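Local coordinates for SusD superfamily protein (Parabacteroides distasonis, PDB 3OTN), which probably binds carbohydrate nutrients at the cell surface as an outer-membrane protein of the SusD family, at residues Ile275-Leu280 with Lys313-Lys318; Lys259-Ser264 with Thr348-Leu353; Arg266-Ser271 with Tyr334-Phe339. All coordinates share one frame; numbering follows the deposited sequence. Where two conformers were deposited one is given.

Interaction 1: Ile275-Leu280 with Lys313-Lys318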
loop_
_atom_site.group_PDB
_atom_site.type_symbol
_atom_site.label_atom_id
_atom_site.label_comp_id
_atom_site.label_asym_id
_atom_site.label_seq_id
_atom_site.Cartn_x
_atom_site.Cartn_y
_atom_site.Cartn_z
ATOM N N ILE A 275 25.959 0.225 -8.753
ATOM C CA ILE A 275 25.863 -1.123 -8.174
ATOM C C ILE A 275 25.011 -2.108 -8.981
ATOM O O ILE A 275 24.983 -3.284 -8.642
ATOM C CB ILE A 275 25.321 -1.115 -6.696
ATOM C CG1 ILE A 275 23.854 -0.641 -6.609
ATOM C CG2 ILE A 275 26.290 -0.297 -5.804
ATOM C CD1 ILE A 275 23.090 -1.156 -5.332
ATOM N N SER A 276 24.318 -1.611 -10.007
ATOM C CA SER A 276 23.302 -2.353 -10.749
ATOM C C SER A 276 23.503 -2.363 -12.257
ATOM O O SER A 276 24.329 -1.622 -12.795
ATOM C CB SER A 276 21.917 -1.776 -10.469
ATOM O OG SER A 276 21.648 -0.670 -11.288
ATOM N N ALA A 277 22.706 -3.212 -12.911
ATOM C CA ALA A 277 22.674 -3.386 -14.380
ATOM C C ALA A 277 21.815 -2.316 -15.037
ATOM O O ALA A 277 21.852 -2.159 -16.241
ATOM C CB ALA A 277 22.113 -4.782 -14.756
ATOM N N TYR A 278 21.015 -1.604 -14.249
ATOM C CA TYR A 278 20.195 -0.519 -14.783
ATOM C C TYR A 278 21.080 0.609 -15.319
ATOM O O TYR A 278 22.194 0.807 -14.832
ATOM C CB TYR A 278 19.284 0.035 -13.703
ATOM C CG TYR A 278 18.237 -0.944 -13.229
ATOM C CD1 TYR A 278 17.078 -1.162 -13.975
ATOM C CD2 TYR A 278 18.390 -1.639 -12.029
ATOM C CE1 TYR A 278 16.108 -2.083 -13.557
ATOM C CE2 TYR A 278 17.420 -2.550 -11.586
ATOM C CZ TYR A 278 16.275 -2.773 -12.353
ATOM O OH TYR A 278 15.298 -3.670 -11.899
ATOM N N ASP A 279 20.594 1.363 -16.301
ATOM C CA ASP A 279 21.402 2.489 -16.787
ATOM C C ASP A 279 21.629 3.577 -15.719
ATOM O O ASP A 279 22.666 4.250 -15.742
ATOM C CB ASP A 279 20.906 3.061 -18.125
ATOM C CG ASP A 279 19.484 3.528 -18.089
ATOM O OD1 ASP A 279 18.830 3.444 -17.037
ATOM O OD2 ASP A 279 19.011 3.999 -19.142
ATOM N N LEU A 280 20.687 3.713 -14.776
ATOM C CA LEU A 280 20.821 4.631 -13.634
ATOM C C LEU A 280 20.000 4.173 -12.436
ATOM O O LEU A 280 18.866 3.703 -12.589
ATOM C CB LEU A 280 20.372 6.048 -14.017
ATOM C CG LEU A 280 21.411 6.919 -14.787
ATOM C CD1 LEU A 280 20.887 8.341 -15.019
ATOM C CD2 LEU A 280 22.809 6.986 -14.091
ATOM N N LYS A 313 28.698 -4.303 -4.372
ATOM C CA LYS A 313 29.840 -4.254 -5.282
ATOM C C LYS A 313 29.407 -3.464 -6.502
ATOM O O LYS A 313 28.225 -3.457 -6.848
ATOM C CB LYS A 313 30.261 -5.665 -5.698
ATOM C CG LYS A 313 30.575 -6.614 -4.534
ATOM C CD LYS A 313 31.305 -7.905 -5.000
ATOM C CE LYS A 313 31.323 -8.971 -3.901
ATOM N NZ LYS A 313 32.188 -10.139 -4.225
ATOM N N GLY A 314 30.353 -2.793 -7.139
ATOM C CA GLY A 314 30.089 -2.116 -8.400
ATOM C C GLY A 314 29.776 -3.141 -9.480
ATOM O O GLY A 314 30.358 -4.215 -9.511
ATOM N N HIS A 315 28.843 -2.813 -10.359
ATOM C CA HIS A 315 28.451 -3.748 -11.415
ATOM C C HIS A 315 29.547 -3.736 -12.505
ATOM O O HIS A 315 30.075 -2.663 -12.801
ATOM C CB HIS A 315 27.097 -3.347 -11.995
ATOM C CG HIS A 315 26.533 -4.353 -12.936
ATOM N ND1 HIS A 315 26.837 -4.365 -14.284
ATOM C CD2 HIS A 315 25.687 -5.390 -12.734
ATOM C CE1 HIS A 315 26.190 -5.351 -14.874
ATOM N NE2 HIS A 315 25.491 -5.994 -13.954
ATOM N N PRO A 316 29.898 -4.903 -13.092
ATOM C CA PRO A 316 30.968 -4.930 -14.132
ATOM C C PRO A 316 30.754 -4.052 -15.372
ATOM O O PRO A 316 31.718 -3.730 -16.052
ATOM C CB PRO A 316 31.023 -6.400 -14.561
ATOM C CG PRO A 316 30.381 -7.162 -13.443
ATOM C CD PRO A 316 29.371 -6.253 -12.825
ATOM N N SER A 317 29.519 -3.666 -15.675
ATOM C CA SER A 317 29.282 -2.765 -16.812
ATOM C C SER A 317 29.570 -1.290 -16.479
ATOM O O SER A 317 29.538 -0.431 -17.368
ATOM C CB SER A 317 27.826 -2.873 -17.267
ATOM O OG SER A 317 26.949 -2.270 -16.319
ATOM N N LYS A 318 29.785 -0.995 -15.199
ATOM C CA LYS A 318 29.869 0.370 -14.714
ATOM C C LYS A 318 31.291 0.807 -14.311
ATOM O O LYS A 318 31.527 2.002 -14.166
ATOM C CB LYS A 318 28.914 0.537 -13.521
ATOM C CG LYS A 318 27.426 0.231 -13.791
ATOM C CD LYS A 318 26.747 1.262 -14.644
ATOM C CE LYS A 318 25.236 1.018 -14.776
ATOM N NZ LYS A 318 24.493 1.100 -13.463
#
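K318 reaches across to the 275-280 loop and delivers its ammonium group to two backbone carbonyls at once. K318 NZ lies 2.8 Å from S276 O and 2.7 Å from Y278 O, both hydrogen bonds. The two are met differently: NZ sits nearly in line with the C=O of Y278 (172°) but rises above the carbonyl plane of S276. The chain is bent at chi2, and a second bend at chi4 (63°) places NZ; E281 adds a salt bridge to the same ammonium and a hydrogen bond to S276 OG, so the charge is probably well compensated. The H315 ring supplies the flat surface of the contact. A277 CA stands over the ring centre, 3.8 Å above its plane, while P316 CD lies against the opposite face; A277 CB touches H315 NE2 at 3.7 Å. Both ring nitrogens are engaged, H315 ND1 with S317 N (3.1 Å) and S317 OG, H315 NE2 with the carbonyl of D346, which would hold the imidazole against rotation. I275 turns its side-chain end away from the 313-318 loop. It packs on strands 308-312 and 329-331, whereas S276 and Y278 rest on helix 342-348.

Interaction 2: Lys259-Ser264 with Thr348-Leu353. With EDO (1,2-ethanediol), chain P; EDO (1,2-ethanediol), chain K.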
loop_
_atom_site.group_PDB
_atom_site.type_symbol
_atom_site.label_atom_id
_atom_site.label_comp_id
_atom_site.label_asym_id
_atom_site.label_seq_id
_atom_site.Cartn_x
_atom_site.Cartn_y
_atom_site.Cartn_z
ATOM N N LYS A 259 4.971 -9.023 -19.448
ATOM C CA LYS A 259 4.125 -7.814 -19.295
ATOM C C LYS A 259 4.910 -6.600 -18.759
ATOM O O LYS A 259 5.928 -6.259 -19.339
ATOM C CB LYS A 259 2.866 -8.155 -18.502
ATOM C CG LYS A 259 2.111 -9.356 -19.076
ATOM C CD LYS A 259 0.721 -9.487 -18.474
ATOM C CE LYS A 259 0.020 -10.710 -19.045
ATOM N NZ LYS A 259 -1.439 -10.705 -18.711
ATOM N N ARG A 260 4.447 -5.925 -17.705
ATOM C CA ARG A 260 5.138 -4.754 -17.173
ATOM C C ARG A 260 6.292 -5.195 -16.246
ATOM O O ARG A 260 6.129 -6.120 -15.414
ATOM C CB ARG A 260 4.133 -3.857 -16.428
ATOM C CG ARG A 260 4.604 -2.429 -16.167
ATOM C CD ARG A 260 3.425 -1.480 -15.866
ATOM N NE ARG A 260 2.684 -1.845 -14.660
ATOM C CZ ARG A 260 2.684 -1.149 -13.526
ATOM N NH1 ARG A 260 3.360 -0.019 -13.419
ATOM N NH2 ARG A 260 1.989 -1.581 -12.492
ATOM N N HIS A 261 7.433 -4.517 -16.372
ATOM C CA HIS A 261 8.585 -4.747 -15.516
ATOM C C HIS A 261 8.456 -3.820 -14.302
ATOM O O HIS A 261 7.907 -2.710 -14.410
ATOM C CB HIS A 261 9.917 -4.522 -16.266
ATOM C CG HIS A 261 10.044 -5.345 -17.513
ATOM N ND1 HIS A 261 10.783 -4.947 -18.603
ATOM C CD2 HIS A 261 9.438 -6.501 -17.873
ATOM C CE1 HIS A 261 10.660 -5.845 -19.567
ATOM N NE2 HIS A 261 9.844 -6.796 -19.154
ATOM N N ASN A 262 8.945 -4.277 -13.154
ATOM C CA ASN A 262 8.887 -3.498 -11.906
ATOM C C ASN A 262 10.059 -2.515 -11.860
ATOM O O ASN A 262 11.160 -2.848 -11.413
ATOM C CB ASN A 262 8.917 -4.417 -10.690
ATOM C CG ASN A 262 8.765 -3.679 -9.404
ATOM O OD1 ASN A 262 8.881 -2.461 -9.362
ATOM N ND2 ASN A 262 8.583 -4.419 -8.320
ATOM N N GLU A 263 9.807 -1.298 -12.325
ATOM C CA GLU A 263 10.833 -0.256 -12.339
ATOM C C GLU A 263 11.097 0.311 -10.962
ATOM O O GLU A 263 12.131 0.879 -10.746
ATOM C CB GLU A 263 10.495 0.855 -13.355
ATOM C CG GLU A 263 10.649 0.404 -14.842
ATOM C CD GLU A 263 12.094 -0.023 -15.222
ATOM O OE1 GLU A 263 12.946 0.868 -15.339
ATOM O OE2 GLU A 263 12.377 -1.243 -15.439
ATOM N N SER A 264 10.155 0.174 -10.029
ATOM C CA SER A 264 10.329 0.688 -8.673
ATOM C C SER A 264 11.512 0.077 -7.930
ATOM O O SER A 264 11.999 0.677 -6.954
ATOM C CB SER A 264 9.055 0.540 -7.841
ATOM O OG SER A 264 8.758 -0.803 -7.451
ATOM N N THR A 348 19.685 -8.658 -15.148
ATOM C CA THR A 348 18.765 -8.393 -16.250
ATOM C C THR A 348 18.245 -6.975 -16.396
ATOM O O THR A 348 17.861 -6.632 -17.487
ATOM C CB THR A 348 17.535 -9.314 -16.177
ATOM O OG1 THR A 348 16.781 -8.997 -15.009
ATOM C CG2 THR A 348 17.960 -10.816 -16.162
ATOM N N ALA A 349 18.147 -6.202 -15.306
ATOM C CA ALA A 349 17.516 -4.861 -15.334
ATOM C C ALA A 349 16.042 -4.917 -15.769
ATOM O O ALA A 349 15.497 -3.958 -16.311
ATOM C CB ALA A 349 18.344 -3.874 -16.241
ATOM N N LYS A 350 15.390 -6.052 -15.477
ATOM C CA LYS A 350 13.996 -6.296 -15.811
ATOM C C LYS A 350 13.369 -7.109 -14.676
ATOM O O LYS A 350 13.345 -8.353 -14.714
ATOM C CB LYS A 350 13.853 -7.066 -17.137
ATOM C CG LYS A 350 14.349 -6.375 -18.389
ATOM C CD LYS A 350 14.026 -7.227 -19.616
ATOM C CE LYS A 350 14.638 -6.679 -20.891
ATOM N NZ LYS A 350 14.434 -7.610 -22.011
ATOM N N SER A 351 12.901 -6.394 -13.656
ATOM C CA SER A 351 12.367 -7.043 -12.480
ATOM C C SER A 351 10.982 -7.555 -12.738
ATOM O O SER A 351 10.112 -6.801 -13.198
ATOM C CB SER A 351 12.293 -6.093 -11.303
ATOM O OG SER A 351 11.669 -6.736 -10.205
ATOM N N ASP A 352 10.778 -8.822 -12.378
ATOM C CA ASP A 352 9.461 -9.455 -12.403
ATOM C C ASP A 352 8.972 -9.742 -10.978
ATOM O O ASP A 352 8.210 -10.686 -10.729
ATOM C CB ASP A 352 9.470 -10.705 -13.299
ATOM C CG ASP A 352 10.532 -11.715 -12.945
ATOM O OD1 ASP A 352 11.386 -11.457 -12.075
ATOM O OD2 ASP A 352 10.524 -12.806 -13.562
ATOM N N LEU A 353 9.380 -8.879 -10.051
ATOM C CA LEU A 353 8.928 -8.932 -8.647
ATOM C C LEU A 353 7.604 -8.164 -8.477
ATOM O O LEU A 353 7.522 -6.975 -8.796
ATOM C CB LEU A 353 10.000 -8.344 -7.686
ATOM C CG LEU A 353 9.712 -8.325 -6.184
ATOM C CD1 LEU A 353 9.542 -9.748 -5.550
ATOM C CD2 LEU A 353 10.781 -7.482 -5.409
HETATM C C1 EDO P . 7.249 -14.631 -16.683
HETATM O O1 EDO P . 7.069 -13.608 -17.702
HETATM C C2 EDO P . 8.476 -14.415 -15.785
HETATM O O2 EDO P . 8.559 -13.080 -15.251
HETATM C C1 EDO K . -1.470 -4.565 -12.686
HETATM O O1 EDO K . -1.369 -5.664 -11.739
HETATM C C2 EDO K . -0.409 -4.681 -13.792
HETATM O O2 EDO K . 0.837 -4.218 -13.255
HETATM O O HOH W 1 12.914 -3.488 -13.446
#
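The backbones of 259-264 and 348-353 come closest at N262 and S351, CA to CA 5.0 Å, where N262 N donates a nearly straight bond (177°) to S351 O over 2.8 Å. N262 adds a second link from its side chain. Its CB points toward the other loop and CG is anti to the backbone N (chi1 -176°); N262 ND2 donates to L353 O at 2.8 Å, from 30° out of that carbonyl's plane. At the other end of the amide, S264 OG donates to N262 OD1 in the carbonyl plane, on a lone pair; bonds at both ends of the amide would limit its rotation. An alanine in place of N262 would probably leave L353 O without its side-chain donor and S264 OG without the OD1 acceptor. S351 CB packs on N262 O, while its OG bonds to D341. Nearby, H261 and K350 lie side by side pointing the same way: K350 CB sits over one face of the H261 ring, 4.1 Å from the centroid, a CH-pi contact, and K350 CD reaches H261 CE1 at 3.6 Å. One water accepts from S351 N and donates to N262 O and E263 OE2; E263 OE1 forms a salt bridge with R266. Two ST turns shape the loop that leaves helix 342-348: one at T348, the last helical residue, with A349 leaving at positive phi, and one where S351 OG accepts from L353 N (3.1 Å).

Interaction 3: Arg266-Ser271 with Tyr334-Phe339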
loop_
_atom_site.group_PDB
_atom_site.type_symbol
_atom_site.label_atom_id
_atom_site.label_comp_id
_atom_site.label_asym_id
_atom_site.label_seq_id
_atom_site.Cartn_x
_atom_site.Cartn_y
_atom_site.Cartn_z
ATOM N N ARG A 266 14.442 0.168 -8.809
ATOM C CA ARG A 266 15.513 1.183 -8.966
ATOM C C ARG A 266 15.395 2.386 -8.014
ATOM O O ARG A 266 16.383 3.095 -7.779
ATOM C CB ARG A 266 15.460 1.760 -10.395
ATOM C CG ARG A 266 15.681 0.795 -11.502
ATOM C CD ARG A 266 15.189 1.364 -12.850
ATOM N NE ARG A 266 16.151 2.301 -13.381
ATOM C CZ ARG A 266 16.137 2.824 -14.609
ATOM N NH1 ARG A 266 15.188 2.520 -15.482
ATOM N NH2 ARG A 266 17.099 3.683 -14.955
ATOM N N ILE A 267 14.184 2.626 -7.529
ATOM C CA ILE A 267 13.850 3.716 -6.581
ATOM C C ILE A 267 14.666 3.652 -5.290
ATOM O O ILE A 267 15.077 4.691 -4.759
ATOM C CB ILE A 267 12.304 3.674 -6.250
ATOM C CG1 ILE A 267 11.471 4.105 -7.474
ATOM C CG2 ILE A 267 11.882 4.511 -5.050
ATOM C CD1 ILE A 267 11.624 5.491 -7.818
ATOM N N PHE A 268 14.894 2.430 -4.809
ATOM C CA PHE A 268 15.564 2.183 -3.530
ATOM C C PHE A 268 17.080 2.118 -3.607
ATOM O O PHE A 268 17.756 2.167 -2.575
ATOM C CB PHE A 268 15.057 0.872 -2.931
ATOM C CG PHE A 268 13.559 0.802 -2.827
ATOM C CD1 PHE A 268 12.895 1.357 -1.754
ATOM C CD2 PHE A 268 12.813 0.199 -3.825
ATOM C CE1 PHE A 268 11.503 1.307 -1.662
ATOM C CE2 PHE A 268 11.432 0.149 -3.743
ATOM C CZ PHE A 268 10.773 0.698 -2.659
ATOM N N LEU A 269 17.625 2.050 -4.816
ATOM C CA LEU A 269 19.041 1.788 -5.006
ATOM C C LEU A 269 19.763 3.117 -4.878
ATOM O O LEU A 269 19.204 4.114 -5.296
ATOM C CB LEU A 269 19.301 1.184 -6.391
ATOM C CG LEU A 269 18.616 -0.140 -6.761
ATOM C CD1 LEU A 269 18.943 -0.597 -8.217
ATOM C CD2 LEU A 269 18.967 -1.183 -5.745
ATOM N N PRO A 270 20.974 3.148 -4.281
ATOM C CA PRO A 270 21.717 4.414 -4.070
ATOM C C PRO A 270 21.977 5.167 -5.349
ATOM O O PRO A 270 22.466 4.578 -6.310
ATOM C CB PRO A 270 23.056 3.962 -3.412
ATOM C CG PRO A 270 23.098 2.495 -3.543
ATOM C CD PRO A 270 21.679 2.015 -3.664
ATOM N N SER A 271 21.647 6.454 -5.356
ATOM C CA SER A 271 21.664 7.251 -6.581
ATOM C C SER A 271 23.014 7.275 -7.277
ATOM O O SER A 271 24.047 7.459 -6.626
ATOM C CB SER A 271 21.259 8.706 -6.322
ATOM O OG SER A 271 20.999 9.362 -7.568
ATOM N N TYR A 334 22.501 3.945 5.147
ATOM C CA TYR A 334 21.511 2.879 5.026
ATOM C C TYR A 334 20.667 3.057 3.764
ATOM O O TYR A 334 20.239 4.159 3.429
ATOM C CB TYR A 334 20.583 2.848 6.236
ATOM C CG TYR A 334 21.294 2.713 7.577
ATOM C CD1 TYR A 334 21.975 1.548 7.913
ATOM C CD2 TYR A 334 21.196 3.723 8.541
ATOM C CE1 TYR A 334 22.597 1.409 9.167
ATOM C CE2 TYR A 334 21.814 3.602 9.782
ATOM C CZ TYR A 334 22.500 2.442 10.100
ATOM O OH TYR A 334 23.091 2.350 11.355
ATOM N N TYR A 335 20.426 1.945 3.078
ATOM C CA TYR A 335 19.499 1.893 1.963
ATOM C C TYR A 335 18.542 0.725 2.150
ATOM O O TYR A 335 18.867 -0.257 2.849
ATOM C CB TYR A 335 20.270 1.773 0.664
ATOM C CG TYR A 335 21.091 3.009 0.397
ATOM C CD1 TYR A 335 20.547 4.077 -0.325
ATOM C CD2 TYR A 335 22.389 3.147 0.915
ATOM C CE1 TYR A 335 21.282 5.260 -0.540
ATOM C CE2 TYR A 335 23.132 4.328 0.706
ATOM C CZ TYR A 335 22.572 5.371 -0.027
ATOM O OH TYR A 335 23.286 6.524 -0.257
ATOM N N ILE A 336 17.362 0.847 1.550
ATOM C CA ILE A 336 16.371 -0.214 1.592
ATOM C C ILE A 336 16.747 -1.364 0.668
ATOM O O ILE A 336 16.883 -1.185 -0.534
ATOM C CB ILE A 336 14.959 0.298 1.288
ATOM C CG1 ILE A 336 14.509 1.249 2.413
ATOM C CG2 ILE A 336 14.001 -0.927 1.201
ATOM C CD1 ILE A 336 13.531 2.389 1.988
ATOM N N TYR A 337 16.927 -2.533 1.280
ATOM C CA TYR A 337 17.203 -3.808 0.626
ATOM C C TYR A 337 15.969 -4.707 0.553
ATOM O O TYR A 337 15.988 -5.723 -0.145
ATOM C CB TYR A 337 18.284 -4.563 1.425
ATOM C CG TYR A 337 19.052 -5.618 0.676
ATOM C CD1 TYR A 337 19.883 -5.284 -0.393
ATOM C CD2 TYR A 337 18.965 -6.976 1.041
ATOM C CE1 TYR A 337 20.622 -6.273 -1.077
ATOM C CE2 TYR A 337 19.700 -7.957 0.342
ATOM C CZ TYR A 337 20.527 -7.593 -0.696
ATOM O OH TYR A 337 21.249 -8.555 -1.374
ATOM N N LYS A 338 14.884 -4.311 1.226
ATOM C CA LYS A 338 13.651 -5.133 1.347
ATOM C C LYS A 338 13.090 -5.647 0.006
ATOM O O LYS A 338 12.565 -6.773 -0.082
ATOM C CB LYS A 338 12.621 -4.307 2.105
ATOM C CG LYS A 338 11.428 -4.998 2.611
ATOM C CD LYS A 338 10.696 -4.085 3.599
ATOM C CE LYS A 338 9.390 -4.680 3.972
ATOM N NZ LYS A 338 8.714 -3.981 5.084
ATOM N N PHE A 339 13.292 -4.867 -1.048
ATOM C CA PHE A 339 12.742 -5.152 -2.379
ATOM C C PHE A 339 13.822 -5.368 -3.438
ATOM O O PHE A 339 13.565 -5.191 -4.601
ATOM C CB PHE A 339 11.827 -3.998 -2.776
ATOM C CG PHE A 339 10.833 -3.623 -1.698
ATOM C CD1 PHE A 339 9.885 -4.543 -1.270
ATOM C CD2 PHE A 339 10.851 -2.362 -1.105
ATOM C CE1 PHE A 339 8.945 -4.209 -0.290
ATOM C CE2 PHE A 339 9.916 -2.024 -0.118
ATOM C CZ PHE A 339 8.962 -2.951 0.273
HETATM O O HOH W 2 16.829 3.022 -0.183
#
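F268 meets I336 and F339 in the apolar part of this buried contact. F268 CD1 lies 3.8 Å from I336 CB, and F268 CZ approaches F339 CD2 at 3.4 Å. The two phenylalanine rings meet obliquely, their planes at 48° and their centroids 5.1 Å apart. F339 CD2 stands over one face of the F268 ring, offset toward the rim, while I267 CB, from the preceding residue, lies 4.2 Å above the opposite face of the F268 ring, also toward the rim. CB of F268 points toward 334-339, and CG lies anti to the carbonyl carbon (chi1 -53°). F268 CB also comes within 3.6 Å of I336 O.

The second kind of interaction is CH-pi. P270 CB lies over one face of the Y335 ring, 3.8 Å from the centroid and 20° off the ring normal, and the phenol oxygen beyond is hydrogen-bonded to E58. Y335 belongs to 334-336, an outer strand of a three-stranded antiparallel sheet with 308-312 in the middle; P270 packs on it from the loop. F309 of the middle strand touches both P270 and Y335, so the loop that follows strand 249-253 packs against the sheet at this point.

Polar contact between the segments runs through water. No direct hydrogen bond crosses; instead one water donates to F268 O at 2.7 Å and accepts from I336 N at 2.8 Å, linking the carbonyl of F268 to the backbone N of I336.

How the interactions relate
All three contacts use successive parts of the loop between strands 249-253 and 286-287, and their centres lie about 14 to 16 Å apart. Along the chain, interactions 1 and 3 are both nested inside the loop closed by interaction 2, and interaction 1 also inside that closed by interaction 3. R266 joins interaction 3 to interaction 1: R266 NH2 forms a salt bridge with D279 OD1 at 2.7 Å, and R266 CD packs on Y278 CD1 at 3.3 Å. Y278 also spans to interaction 2, where Y278 CE1 lies 3.4 Å from A349 O. Interactions 2 and 3 meet more lightly, L353 CD2 resting 3.7 Å from F339 O. The ethanediols at interaction 2 probably come from the crystallisation liquor.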